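Proto-oncogene vav (Homo sapiens, PDB 6NEW) probably acts as a guanine nucleotide exchange factor that switches on Rho-family GTPases such as Rac, using a helical RhoGEF domain followed by PH and zinc-binding C1 domains. Local coordinates at residues Y20-R25 against G164-R169; T51-T56 against E99-L104; E188-T193 against M197-L202; A276-K281 against Y287-F292. All coordinates share one frame; numbering follows the deposited sequence.

Contacts 1, 2 and 3 lie in the helical part of the chain that carries the RhoGEF domain, while contact 4 belongs to the sheet of the PH domain, with its centre about 50 to 55 Å from the other three. Contact 2 joins helices 37-71 and 86-105, and its residues fall along the chain between the two halves of contact 1. Those two contacts touch, M24 packing on T51, K54 and Y55, although their centres are about 20 Å apart. Contact 3, the turn between helices 182-191 and 196-235, follows with its centre about 18 Å from that of contact 2. Contact 4 comes last, so the series runs from exchange-factor helices into the PH domain beyond helix 196-235.

Contact 1. Residues Y20-R25 against G164-R169; sequences YEDLMR and GRFTLR
With CG of F166 turned anti to its carbonyl carbon (chi1 -46°) and CG of D22 set beside its own carbonyl carbon (chi1 -170°), the phenyl ring and the carboxylate meet where the short helix 19-23 passes the loop that follows helix 148-162. This is consistent with the acidic helix that Vav proteins lay against the RhoGEF domain. Aspartate suits this exposed helical position, and its CB lies in the ring plane at the edge, D22 CB being 4.0 Å from F166 CE1. The carboxylate plane stands 79° from that of the ring. L23 is buried, and L23 CB is 4.2 Å from F166 CZ; leucine suits the place because its side chain also rests on K54, T58 and V174. A large apolar ring at F166 can reach both the backbone N of L23 and the aspartate beside it. Behind F166, CB of R165 sits over the centre of one ring face, and the F166 backbone is held by N162 OD1 and S158 OG. Replacing F166 with an alanine would probably open a gap beside D22 and L23, leaving the helix with little to rest on in this loop. Across the contact the closest atom to the ring is D22 OD2, 3.4 Å from F166 CE1.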
loop_
_atom_site.group_PDB
_atom_site.type_symbol
_atom_site.label_atom_id
_atom_site.label_comp_id
_atom_site.label_asym_id
_atom_site.label_seq_id
_atom_site.Cartn_x
_atom_site.Cartn_y
_atom_site.Cartn_z
ATOM N N TYR A 20 -1.150 17.416 13.625
ATOM C CA TYR A 20 0.160 17.705 13.053
ATOM C C TYR A 20 0.294 19.226 12.845
ATOM O O TYR A 20 1.358 19.773 13.120
ATOM C CB TYR A 20 0.348 16.927 11.726
ATOM C CG TYR A 20 1.618 17.254 10.962
ATOM C CD1 TYR A 20 1.661 18.315 10.062
ATOM C CD2 TYR A 20 2.768 16.482 11.117
ATOM C CE1 TYR A 20 2.827 18.630 9.368
ATOM C CE2 TYR A 20 3.934 16.774 10.409
ATOM C CZ TYR A 20 3.960 17.855 9.541
ATOM O OH TYR A 20 5.098 18.170 8.842
ATOM N N GLU A 21 -0.785 19.898 12.377
ATOM C CA GLU A 21 -0.818 21.348 12.136
ATOM C C GLU A 21 -0.654 22.151 13.435
ATOM O O GLU A 21 0.084 23.140 13.451
ATOM C CB GLU A 21 -2.104 21.756 11.395
ATOM N N ASP A 22 -1.322 21.699 14.524
ATOM C CA ASP A 22 -1.268 22.302 15.862
ATOM C C ASP A 22 0.111 22.065 16.472
ATOM O O ASP A 22 0.639 22.950 17.144
ATOM C CB ASP A 22 -2.370 21.722 16.776
ATOM C CG ASP A 22 -2.563 22.432 18.113
ATOM O OD1 ASP A 22 -2.036 23.558 18.278
ATOM O OD2 ASP A 22 -3.272 21.877 18.982
ATOM N N LEU A 23 0.694 20.879 16.214
ATOM C CA LEU A 23 2.025 20.482 16.676
ATOM C C LEU A 23 3.107 21.311 15.960
ATOM O O LEU A 23 4.075 21.718 16.600
ATOM C CB LEU A 23 2.235 18.979 16.412
ATOM C CG LEU A 23 3.453 18.319 17.050
ATOM C CD1 LEU A 23 3.095 16.975 17.604
ATOM C CD2 LEU A 23 4.554 18.125 16.044
ATOM N N MET A 24 2.941 21.553 14.642
ATOM C CA MET A 24 3.891 22.309 13.820
ATOM C C MET A 24 3.611 23.822 13.773
ATOM O O MET A 24 4.349 24.545 13.096
ATOM C CB MET A 24 4.001 21.723 12.397
ATOM C CG MET A 24 4.468 20.276 12.345
ATOM S SD MET A 24 6.096 19.958 13.063
ATOM C CE MET A 24 6.177 18.219 12.875
ATOM N N ARG A 25 2.578 24.299 14.517
ATOM C CA ARG A 25 2.191 25.717 14.612
ATOM C C ARG A 25 3.308 26.561 15.246
ATOM O O ARG A 25 3.489 27.721 14.870
ATOM C CB ARG A 25 0.879 25.881 15.399
ATOM N N GLY A 164 -1.319 18.583 28.730
ATOM C CA GLY A 164 -2.616 18.098 28.266
ATOM C C GLY A 164 -3.101 18.641 26.934
ATOM O O GLY A 164 -4.313 18.727 26.713
ATOM N N ARG A 165 -2.169 19.006 26.028
ATOM C CA ARG A 165 -2.515 19.524 24.703
ATOM C C ARG A 165 -2.772 18.375 23.712
ATOM O O ARG A 165 -3.683 18.480 22.889
ATOM C CB ARG A 165 -1.422 20.469 24.178
ATOM N N PHE A 166 -1.979 17.279 23.804
ATOM C CA PHE A 166 -2.064 16.103 22.929
ATOM C C PHE A 166 -2.009 14.776 23.703
ATOM O O PHE A 166 -1.099 14.569 24.509
ATOM C CB PHE A 166 -0.928 16.113 21.880
ATOM C CG PHE A 166 -0.657 17.409 21.150
ATOM C CD1 PHE A 166 -1.639 18.007 20.370
ATOM C CD2 PHE A 166 0.601 18.000 21.195
ATOM C CE1 PHE A 166 -1.386 19.191 19.677
ATOM C CE2 PHE A 166 0.855 19.189 20.503
ATOM C CZ PHE A 166 -0.143 19.776 19.748
ATOM N N THR A 167 -2.959 13.863 23.419
ATOM C CA THR A 167 -3.014 12.531 24.033
ATOM C C THR A 167 -2.134 11.574 23.225
ATOM O O THR A 167 -1.840 11.875 22.068
ATOM C CB THR A 167 -4.462 12.023 24.128
ATOM O OG1 THR A 167 -5.041 11.965 22.824
ATOM C CG2 THR A 167 -5.325 12.864 25.057
ATOM N N LEU A 168 -1.726 10.427 23.817
ATOM C CA LEU A 168 -0.875 9.437 23.147
ATOM C C LEU A 168 -1.489 8.902 21.846
ATOM O O LEU A 168 -0.781 8.854 20.837
ATOM C CB LEU A 168 -0.446 8.286 24.085
ATOM C CG LEU A 168 0.481 7.194 23.490
ATOM C CD1 LEU A 168 1.786 7.773 22.951
ATOM C CD2 LEU A 168 0.794 6.123 24.501
ATOM N N ARG A 169 -2.794 8.545 21.859
ATOM C CA ARG A 169 -3.520 8.044 20.680
ATOM C C ARG A 169 -3.391 9.021 19.491
ATOM O O ARG A 169 -3.135 8.587 18.362
ATOM C CB ARG A 169 -4.993 7.760 21.012
#

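Contact 2. Residues T51-T56 against E99-L104; sequences TEEKYT and EMKEAL
E52 reaches from helix 37-71 toward M100 of helix 86-105, and its side chain changes character along its length. CB meets the terminal methyl of M100, with E52 CB 3.7 Å from M100 CE. The next carbon is still in touch with the same methyl, E52 CG lying 3.9 Å from M100 CE, so the aliphatic half of the glutamate serves as a greasy surface. The chain then bends at chi2 (59°), and CD carries the carboxylate away from the sulfur side chain. At the tip, OE2 is hydrogen-bonded to H93 ND1, while OE1 takes a salt bridge from R178 and a hydrogen bond with the hydroxyl of Y182; the buried charge is thus well supplied with partners. M100 brings its methyl here because its chain, extended as far as SD, turns at the last torsion (chi3 60°), and a flexible thioether fits itself readily to the side of another helix. One turn on from E52, T56 OG1 gives a hydrogen bond to E52 O (2.9 Å) from the face of that carbonyl opposite to T56 N. Nearer the solvent, E53 and K101 cross at about a right angle: E53 OE2 is 3.5 Å from K101 CE. The distance to the ammonium, E53 OE2 to K101 NZ, is 4.2 Å, too long for a salt bridge. Between these two segments the contact is therefore carbon packing, the outer charge pair likely adding only a diffuse attraction, while the polar tie of E52 to helix 86-105 is made through H93.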
loop_
_atom_site.group_PDB
_atom_site.type_symbol
_atom_site.label_atom_id
_atom_site.label_comp_id
_atom_site.label_asym_id
_atom_site.label_seq_id
_atom_site.Cartn_x
_atom_site.Cartn_y
_atom_site.Cartn_z
ATOM N N THR A 51 10.299 22.267 11.217
ATOM C CA THR A 51 9.336 21.163 11.342
ATOM C C THR A 51 10.057 19.859 11.676
ATOM O O THR A 51 9.533 19.083 12.465
ATOM C CB THR A 51 8.389 21.049 10.147
ATOM O OG1 THR A 51 9.143 20.837 8.954
ATOM C CG2 THR A 51 7.446 22.248 10.017
ATOM N N GLU A 52 11.274 19.649 11.128
ATOM C CA GLU A 52 12.090 18.470 11.418
ATOM C C GLU A 52 12.593 18.493 12.856
ATOM O O GLU A 52 12.682 17.428 13.470
ATOM C CB GLU A 52 13.259 18.324 10.437
ATOM C CG GLU A 52 13.934 16.954 10.472
ATOM C CD GLU A 52 13.058 15.747 10.163
ATOM O OE1 GLU A 52 12.165 15.860 9.291
ATOM O OE2 GLU A 52 13.282 14.677 10.774
ATOM N N GLU A 53 12.913 19.705 13.393
ATOM C CA GLU A 53 13.353 19.903 14.780
ATOM C C GLU A 53 12.199 19.545 15.716
ATOM O O GLU A 53 12.399 18.769 16.644
ATOM C CB GLU A 53 13.773 21.365 15.031
ATOM C CG GLU A 53 15.149 21.739 14.498
ATOM C CD GLU A 53 15.434 23.231 14.472
ATOM O OE1 GLU A 53 14.640 24.008 15.056
ATOM O OE2 GLU A 53 16.446 23.627 13.849
ATOM N N LYS A 54 10.997 20.098 15.454
ATOM C CA LYS A 54 9.785 19.858 16.236
ATOM C C LYS A 54 9.325 18.389 16.122
ATOM O O LYS A 54 8.828 17.822 17.105
ATOM C CB LYS A 54 8.672 20.839 15.813
ATOM C CG LYS A 54 7.325 20.688 16.536
ATOM C CD LYS A 54 7.371 21.104 18.005
ATOM C CE LYS A 54 6.394 20.325 18.848
ATOM N NZ LYS A 54 6.402 20.779 20.265
ATOM N N TYR A 55 9.518 17.772 14.932
ATOM C CA TYR A 55 9.145 16.389 14.697
ATOM C C TYR A 55 10.045 15.432 15.464
ATOM O O TYR A 55 9.528 14.561 16.157
ATOM C CB TYR A 55 9.075 16.037 13.192
ATOM C CG TYR A 55 8.738 14.581 12.971
ATOM C CD1 TYR A 55 7.509 14.063 13.370
ATOM C CD2 TYR A 55 9.695 13.692 12.495
ATOM C CE1 TYR A 55 7.232 12.703 13.274
ATOM C CE2 TYR A 55 9.418 12.333 12.364
ATOM C CZ TYR A 55 8.184 11.842 12.759
ATOM O OH TYR A 55 7.894 10.507 12.649
ATOM N N THR A 56 11.377 15.605 15.360
ATOM C CA THR A 56 12.379 14.789 16.060
ATOM C C THR A 56 12.207 14.915 17.587
ATOM O O THR A 56 12.461 13.953 18.315
ATOM C CB THR A 56 13.783 15.117 15.541
ATOM O OG1 THR A 56 13.824 14.811 14.153
ATOM C CG2 THR A 56 14.895 14.342 16.244
ATOM N N GLU A 99 22.469 15.711 9.572
ATOM C CA GLU A 99 22.974 15.759 8.194
ATOM C C GLU A 99 22.258 16.814 7.361
ATOM O O GLU A 99 22.830 17.306 6.385
ATOM C CB GLU A 99 22.878 14.384 7.517
ATOM C CG GLU A 99 23.857 13.367 8.074
ATOM C CD GLU A 99 24.020 12.118 7.233
ATOM O OE1 GLU A 99 24.540 12.227 6.099
ATOM O OE2 GLU A 99 23.666 11.023 7.726
ATOM N N MET A 100 21.005 17.158 7.746
ATOM C CA MET A 100 20.199 18.193 7.094
ATOM C C MET A 100 20.731 19.556 7.534
ATOM O O MET A 100 20.946 20.413 6.679
ATOM C CB MET A 100 18.706 18.049 7.447
ATOM C CG MET A 100 17.821 19.109 6.802
ATOM S SD MET A 100 16.148 19.228 7.478
ATOM C CE MET A 100 16.512 19.617 9.121
ATOM N N LYS A 101 20.968 19.737 8.860
ATOM C CA LYS A 101 21.518 20.965 9.445
ATOM C C LYS A 101 22.890 21.294 8.827
ATOM O O LYS A 101 23.144 22.456 8.510
ATOM C CB LYS A 101 21.607 20.858 10.979
ATOM C CG LYS A 101 20.304 21.193 11.693
ATOM C CD LYS A 101 20.471 21.094 13.194
ATOM C CE LYS A 101 19.206 21.410 13.950
ATOM N NZ LYS A 101 19.281 20.933 15.360
ATOM N N GLU A 102 23.738 20.261 8.605
ATOM C CA GLU A 102 25.051 20.383 7.965
ATOM C C GLU A 102 24.893 20.806 6.504
ATOM O O GLU A 102 25.659 21.644 6.031
ATOM C CB GLU A 102 25.840 19.065 8.051
ATOM C CG GLU A 102 26.429 18.780 9.425
ATOM C CD GLU A 102 26.502 17.317 9.833
ATOM O OE1 GLU A 102 26.702 16.453 8.948
ATOM O OE2 GLU A 102 26.375 17.036 11.047
ATOM N N ALA A 103 23.897 20.235 5.793
ATOM C CA ALA A 103 23.612 20.568 4.395
ATOM C C ALA A 103 23.064 22.001 4.262
ATOM O O ALA A 103 23.425 22.697 3.314
ATOM C CB ALA A 103 22.632 19.572 3.809
ATOM N N LEU A 104 22.226 22.442 5.228
ATOM C CA LEU A 104 21.637 23.784 5.252
ATOM C C LEU A 104 22.663 24.868 5.598
ATOM O O LEU A 104 22.526 26.002 5.135
ATOM C CB LEU A 104 20.431 23.857 6.211
ATOM C CG LEU A 104 19.166 23.094 5.798
ATOM C CD1 LEU A 104 18.261 22.865 6.979
ATOM C CD2 LEU A 104 18.407 23.812 4.701
#

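Contact 3. Residues E188-T193 against M197-L202; sequences ELVKHT and MEKENL
A short connection between two consecutive helices of the RhoGEF domain brings the end of helix 182-191 onto the first turns of helix 196-235, and K199 lies across the turn. Its aliphatic chain passes over two backbone carbonyls: K199 CE is 3.3 Å from T193 O and 3.4 Å from V190 O. Bends at chi3 and chi4 (-82°) bring the ammonium round so that K199 NZ gives V190 O a weak hydrogen bond of 3.4 Å, added to the one from T193 N. A long, flexible lysine suits a place where carbon covers two carbonyls and the ammonium can reach one of them, V190 O. With a serine in place of K199, V190 O would probably lose its second donor and the carbonyls their aliphatic cover. Beneath, V190 slides past L202, V190 CG2 to L202 CB being 3.7 Å, and L189 crosses it at about a right angle, with L189 CD2 3.7 Å from L202 CD2. T193 is two-sided: T193 CG2 packs on E198 and K199, while T193 OG1 donates to L189 O (2.7 Å). The same hydroxyl oxygen accepts from a water that also donates to E198 OE2. Around this joint, L189 reaches I48 of helix 37-71 and L112 of helix 112-119, and E198 forms a salt bridge with R41.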
loop_
_atom_site.group_PDB
_atom_site.type_symbol
_atom_site.label_atom_id
_atom_site.label_comp_id
_atom_site.label_asym_id
_atom_site.label_seq_id
_atom_site.Cartn_x
_atom_site.Cartn_y
_atom_site.Cartn_z
ATOM N N GLU A 188 7.236 22.810 -2.836
ATOM C CA GLU A 188 7.257 24.256 -2.670
ATOM C C GLU A 188 8.665 24.806 -2.842
ATOM O O GLU A 188 8.843 25.818 -3.512
ATOM C CB GLU A 188 6.653 24.645 -1.307
ATOM C CG GLU A 188 6.096 26.061 -1.261
ATOM C CD GLU A 188 4.850 26.387 -2.069
ATOM O OE1 GLU A 188 4.175 25.454 -2.565
ATOM O OE2 GLU A 188 4.534 27.594 -2.178
ATOM N N LEU A 189 9.661 24.127 -2.265
ATOM C CA LEU A 189 11.056 24.528 -2.373
ATOM C C LEU A 189 11.538 24.472 -3.840
ATOM O O LEU A 189 12.261 25.371 -4.275
ATOM C CB LEU A 189 11.928 23.672 -1.442
ATOM C CG LEU A 189 13.426 23.981 -1.402
ATOM C CD1 LEU A 189 13.704 25.393 -0.892
ATOM C CD2 LEU A 189 14.158 22.960 -0.575
ATOM N N VAL A 190 11.095 23.450 -4.602
ATOM C CA VAL A 190 11.398 23.269 -6.027
ATOM C C VAL A 190 10.785 24.437 -6.818
ATOM O O VAL A 190 11.481 25.058 -7.623
ATOM C CB VAL A 190 10.930 21.873 -6.542
ATOM C CG1 VAL A 190 10.801 21.832 -8.063
ATOM C CG2 VAL A 190 11.869 20.773 -6.067
ATOM N N LYS A 191 9.505 24.758 -6.532
ATOM C CA LYS A 191 8.709 25.843 -7.117
ATOM C C LYS A 191 9.403 27.226 -7.011
ATOM O O LYS A 191 9.191 28.070 -7.881
ATOM C CB LYS A 191 7.329 25.858 -6.427
ATOM C CG LYS A 191 6.270 26.802 -6.991
ATOM C CD LYS A 191 5.010 26.709 -6.142
ATOM C CE LYS A 191 3.917 27.650 -6.576
ATOM N NZ LYS A 191 2.740 27.546 -5.675
ATOM N N HIS A 192 10.249 27.436 -5.976
ATOM C CA HIS A 192 10.946 28.702 -5.734
ATOM C C HIS A 192 12.462 28.681 -5.978
ATOM O O HIS A 192 13.105 29.706 -5.756
ATOM C CB HIS A 192 10.646 29.235 -4.318
ATOM C CG HIS A 192 9.194 29.498 -4.065
ATOM N ND1 HIS A 192 8.577 29.061 -2.906
ATOM C CD2 HIS A 192 8.277 30.130 -4.836
ATOM C CE1 HIS A 192 7.314 29.448 -3.005
ATOM N NE2 HIS A 192 7.085 30.089 -4.151
ATOM N N THR A 193 13.034 27.564 -6.458
ATOM C CA THR A 193 14.467 27.500 -6.759
ATOM C C THR A 193 14.701 28.038 -8.183
ATOM O O THR A 193 14.158 27.484 -9.141
ATOM C CB THR A 193 15.015 26.088 -6.505
ATOM O OG1 THR A 193 14.837 25.781 -5.121
ATOM C CG2 THR A 193 16.490 25.945 -6.878
ATOM N N MET A 197 20.170 24.019 -12.283
ATOM C CA MET A 197 20.941 22.854 -11.856
ATOM C C MET A 197 20.501 22.388 -10.463
ATOM O O MET A 197 20.269 21.193 -10.275
ATOM C CB MET A 197 22.451 23.125 -11.911
ATOM C CG MET A 197 23.263 21.905 -12.275
ATOM N N GLU A 198 20.342 23.334 -9.512
ATOM C CA GLU A 198 19.883 23.068 -8.143
ATOM C C GLU A 198 18.407 22.641 -8.148
ATOM O O GLU A 198 18.017 21.818 -7.321
ATOM C CB GLU A 198 20.086 24.306 -7.254
ATOM C CG GLU A 198 19.914 24.038 -5.765
ATOM C CD GLU A 198 20.047 25.226 -4.827
ATOM O OE1 GLU A 198 20.723 26.218 -5.190
ATOM O OE2 GLU A 198 19.511 25.139 -3.699
ATOM N N LYS A 199 17.602 23.199 -9.089
ATOM C CA LYS A 199 16.176 22.900 -9.276
ATOM C C LYS A 199 16.001 21.434 -9.717
ATOM O O LYS A 199 15.154 20.730 -9.162
ATOM C CB LYS A 199 15.540 23.864 -10.299
ATOM C CG LYS A 199 14.016 23.828 -10.322
ATOM C CD LYS A 199 13.442 24.758 -11.383
ATOM C CE LYS A 199 12.235 25.525 -10.894
ATOM N NZ LYS A 199 10.984 24.732 -10.968
ATOM N N GLU A 200 16.831 20.981 -10.692
ATOM C CA GLU A 200 16.848 19.616 -11.231
ATOM C C GLU A 200 17.267 18.630 -10.133
ATOM O O GLU A 200 16.672 17.555 -10.016
ATOM C CB GLU A 200 17.791 19.519 -12.459
ATOM C CG GLU A 200 17.916 18.134 -13.095
ATOM C CD GLU A 200 16.632 17.430 -13.509
ATOM O OE1 GLU A 200 15.747 18.091 -14.103
ATOM O OE2 GLU A 200 16.525 16.207 -13.261
ATOM N N ASN A 201 18.266 19.014 -9.320
ATOM C CA ASN A 201 18.759 18.202 -8.215
ATOM C C ASN A 201 17.713 18.082 -7.106
ATOM O O ASN A 201 17.549 16.998 -6.558
ATOM C CB ASN A 201 20.092 18.736 -7.694
ATOM C CG ASN A 201 21.253 18.582 -8.655
ATOM O OD1 ASN A 201 21.119 18.104 -9.790
ATOM N ND2 ASN A 201 22.427 19.007 -8.222
ATOM N N LEU A 202 16.957 19.156 -6.830
ATOM C CA LEU A 202 15.892 19.131 -5.824
ATOM C C LEU A 202 14.688 18.337 -6.302
ATOM O O LEU A 202 14.001 17.741 -5.474
ATOM C CB LEU A 202 15.477 20.541 -5.393
ATOM C CG LEU A 202 16.375 21.218 -4.363
ATOM C CD1 LEU A 202 16.253 22.707 -4.460
ATOM C CD2 LEU A 202 16.049 20.761 -2.940
HETATM O O HOH W 1 16.952 25.733 -3.012
#

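Contact 4. Residues A276-K281 against Y287-F292; sequences ALLICK and YDLKDF
The ring of F292 meets two aliphatic groups of the opposing strand obliquely: A276 CB lies 3.5 Å from F292 CZ, and L278 CD1 is 3.8 Å from F292 CE1. Chi1 of F292 (-166°) puts CG beside the carbonyl carbon, and the side chain lies alongside L278, both pointing the same way; the ring also meets that of Y246. Y287 turns its ring away from strand 276-281, toward F271, which it meets edge-to-face, and Y269. On the surface shared by F292 and L278, L289 CD1 packs on L278 CB at 3.8 Å. C280, a small apolar side chain, places C280 SG 4.1 Å from L289 CD1, and C280 CB also meets Y287 CB. The two strands form a beta hairpin in the sheet of the PH domain, with a classic bulge. K290 and D291 both face I279, and K290 N (2.9 Å) and D291 N (3.0 Å) both donate to I279 O, in its carbonyl plane. I279 N answers with a nearly straight bond to D291 O, 2.8 Å long. Beyond the bulge the register has slipped by one residue, and K281 and D288 exchange a pair of backbone bonds. D288, though buried, has its charge met by R283, and the aliphatic part of K281 packs on K290, K281 CB to K290 CG at 3.8 Å.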
loop_
_atom_site.group_PDB
_atom_site.type_symbol
_atom_site.label_atom_id
_atom_site.label_comp_id
_atom_site.label_asym_id
_atom_site.label_seq_id
_atom_site.Cartn_x
_atom_site.Cartn_y
_atom_site.Cartn_z
ATOM N N ALA A 276 -7.546 -16.295 -10.387
ATOM C CA ALA A 276 -8.484 -17.392 -10.189
ATOM C C ALA A 276 -9.911 -16.972 -9.996
ATOM O O ALA A 276 -10.196 -15.863 -9.544
ATOM C CB ALA A 276 -8.061 -18.231 -8.988
ATOM N N LEU A 277 -10.812 -17.903 -10.308
ATOM C CA LEU A 277 -12.229 -17.788 -10.057
ATOM C C LEU A 277 -12.579 -19.038 -9.273
ATOM O O LEU A 277 -12.274 -20.147 -9.709
ATOM C CB LEU A 277 -13.055 -17.682 -11.355
ATOM C CG LEU A 277 -14.554 -17.537 -11.140
ATOM C CD1 LEU A 277 -14.920 -16.125 -10.771
ATOM C CD2 LEU A 277 -15.334 -18.020 -12.331
ATOM N N LEU A 278 -13.114 -18.839 -8.068
ATOM C CA LEU A 278 -13.523 -19.887 -7.138
ATOM C C LEU A 278 -15.028 -19.947 -7.197
ATOM O O LEU A 278 -15.697 -18.959 -6.908
ATOM C CB LEU A 278 -13.063 -19.532 -5.710
ATOM C CG LEU A 278 -11.612 -19.864 -5.341
ATOM C CD1 LEU A 278 -10.685 -18.750 -5.729
ATOM C CD2 LEU A 278 -11.486 -20.048 -3.850
ATOM N N ILE A 279 -15.556 -21.064 -7.687
ATOM C CA ILE A 279 -16.994 -21.275 -7.810
ATOM C C ILE A 279 -17.387 -22.174 -6.643
ATOM O O ILE A 279 -16.979 -23.338 -6.556
ATOM C CB ILE A 279 -17.412 -21.821 -9.210
ATOM C CG1 ILE A 279 -16.980 -20.855 -10.335
ATOM C CG2 ILE A 279 -18.925 -22.081 -9.276
ATOM C CD1 ILE A 279 -16.651 -21.568 -11.645
ATOM N N CYS A 280 -18.104 -21.580 -5.703
ATOM C CA CYS A 280 -18.535 -22.221 -4.468
ATOM C C CYS A 280 -20.034 -22.362 -4.418
ATOM O O CYS A 280 -20.764 -21.626 -5.082
ATOM C CB CYS A 280 -18.035 -21.446 -3.249
ATOM S SG CYS A 280 -16.266 -21.090 -3.255
ATOM N N LYS A 281 -20.479 -23.276 -3.559
ATOM C CA LYS A 281 -21.873 -23.540 -3.235
ATOM C C LYS A 281 -21.987 -23.279 -1.742
ATOM O O LYS A 281 -21.140 -23.765 -0.986
ATOM C CB LYS A 281 -22.236 -25.001 -3.560
ATOM C CG LYS A 281 -23.696 -25.334 -3.295
ATOM C CD LYS A 281 -24.101 -26.656 -3.924
ATOM C CE LYS A 281 -25.551 -26.975 -3.642
ATOM N NZ LYS A 281 -26.478 -26.095 -4.403
ATOM N N TYR A 287 -18.700 -21.502 2.477
ATOM C CA TYR A 287 -18.807 -21.644 1.028
ATOM C C TYR A 287 -17.976 -22.868 0.682
ATOM O O TYR A 287 -16.815 -22.935 1.067
ATOM C CB TYR A 287 -18.240 -20.400 0.315
ATOM C CG TYR A 287 -18.874 -19.081 0.715
ATOM C CD1 TYR A 287 -20.011 -18.608 0.067
ATOM C CD2 TYR A 287 -18.272 -18.254 1.656
ATOM C CE1 TYR A 287 -20.587 -17.385 0.414
ATOM C CE2 TYR A 287 -18.828 -17.019 2.000
ATOM C CZ TYR A 287 -19.995 -16.595 1.383
ATOM O OH TYR A 287 -20.556 -15.378 1.705
ATOM N N ASP A 288 -18.573 -23.861 0.025
ATOM C CA ASP A 288 -17.849 -25.070 -0.340
ATOM C C ASP A 288 -17.358 -24.991 -1.785
ATOM O O ASP A 288 -18.160 -24.837 -2.696
ATOM C CB ASP A 288 -18.675 -26.340 -0.069
ATOM C CG ASP A 288 -17.822 -27.601 -0.083
ATOM O OD1 ASP A 288 -17.111 -27.851 0.924
ATOM O OD2 ASP A 288 -17.834 -28.317 -1.108
ATOM N N LEU A 289 -16.034 -25.057 -1.981
ATOM C CA LEU A 289 -15.398 -24.974 -3.295
ATOM C C LEU A 289 -15.766 -26.157 -4.186
ATOM O O LEU A 289 -15.531 -27.308 -3.815
ATOM C CB LEU A 289 -13.870 -24.770 -3.185
ATOM C CG LEU A 289 -13.112 -24.620 -4.512
ATOM C CD1 LEU A 289 -13.362 -23.270 -5.152
ATOM C CD2 LEU A 289 -11.635 -24.868 -4.333
ATOM N N LYS A 290 -16.388 -25.857 -5.347
ATOM C CA LYS A 290 -16.877 -26.842 -6.320
ATOM C C LYS A 290 -16.036 -26.830 -7.580
ATOM O O LYS A 290 -15.724 -27.888 -8.126
ATOM C CB LYS A 290 -18.358 -26.570 -6.680
ATOM C CG LYS A 290 -19.339 -26.565 -5.489
ATOM C CD LYS A 290 -19.974 -27.937 -5.223
ATOM C CE LYS A 290 -19.233 -28.735 -4.171
ATOM N NZ LYS A 290 -19.730 -30.131 -4.068
ATOM N N ASP A 291 -15.668 -25.626 -8.043
ATOM C CA ASP A 291 -14.894 -25.466 -9.257
ATOM C C ASP A 291 -13.818 -24.400 -9.113
ATOM O O ASP A 291 -14.107 -23.254 -8.761
ATOM C CB ASP A 291 -15.842 -25.135 -10.424
ATOM C CG ASP A 291 -15.553 -25.828 -11.750
ATOM O OD1 ASP A 291 -14.355 -26.038 -12.067
ATOM O OD2 ASP A 291 -16.517 -26.082 -12.508
ATOM N N PHE A 292 -12.572 -24.782 -9.413
ATOM C CA PHE A 292 -11.440 -23.869 -9.411
ATOM C C PHE A 292 -11.002 -23.585 -10.861
ATOM O O PHE A 292 -10.530 -24.479 -11.561
ATOM C CB PHE A 292 -10.281 -24.404 -8.546
ATOM C CG PHE A 292 -9.245 -23.347 -8.253
ATOM C CD1 PHE A 292 -9.369 -22.517 -7.142
ATOM C CD2 PHE A 292 -8.150 -23.164 -9.100
ATOM C CE1 PHE A 292 -8.421 -21.524 -6.884
ATOM C CE2 PHE A 292 -7.193 -22.184 -8.826
ATOM C CZ PHE A 292 -7.343 -21.371 -7.726
#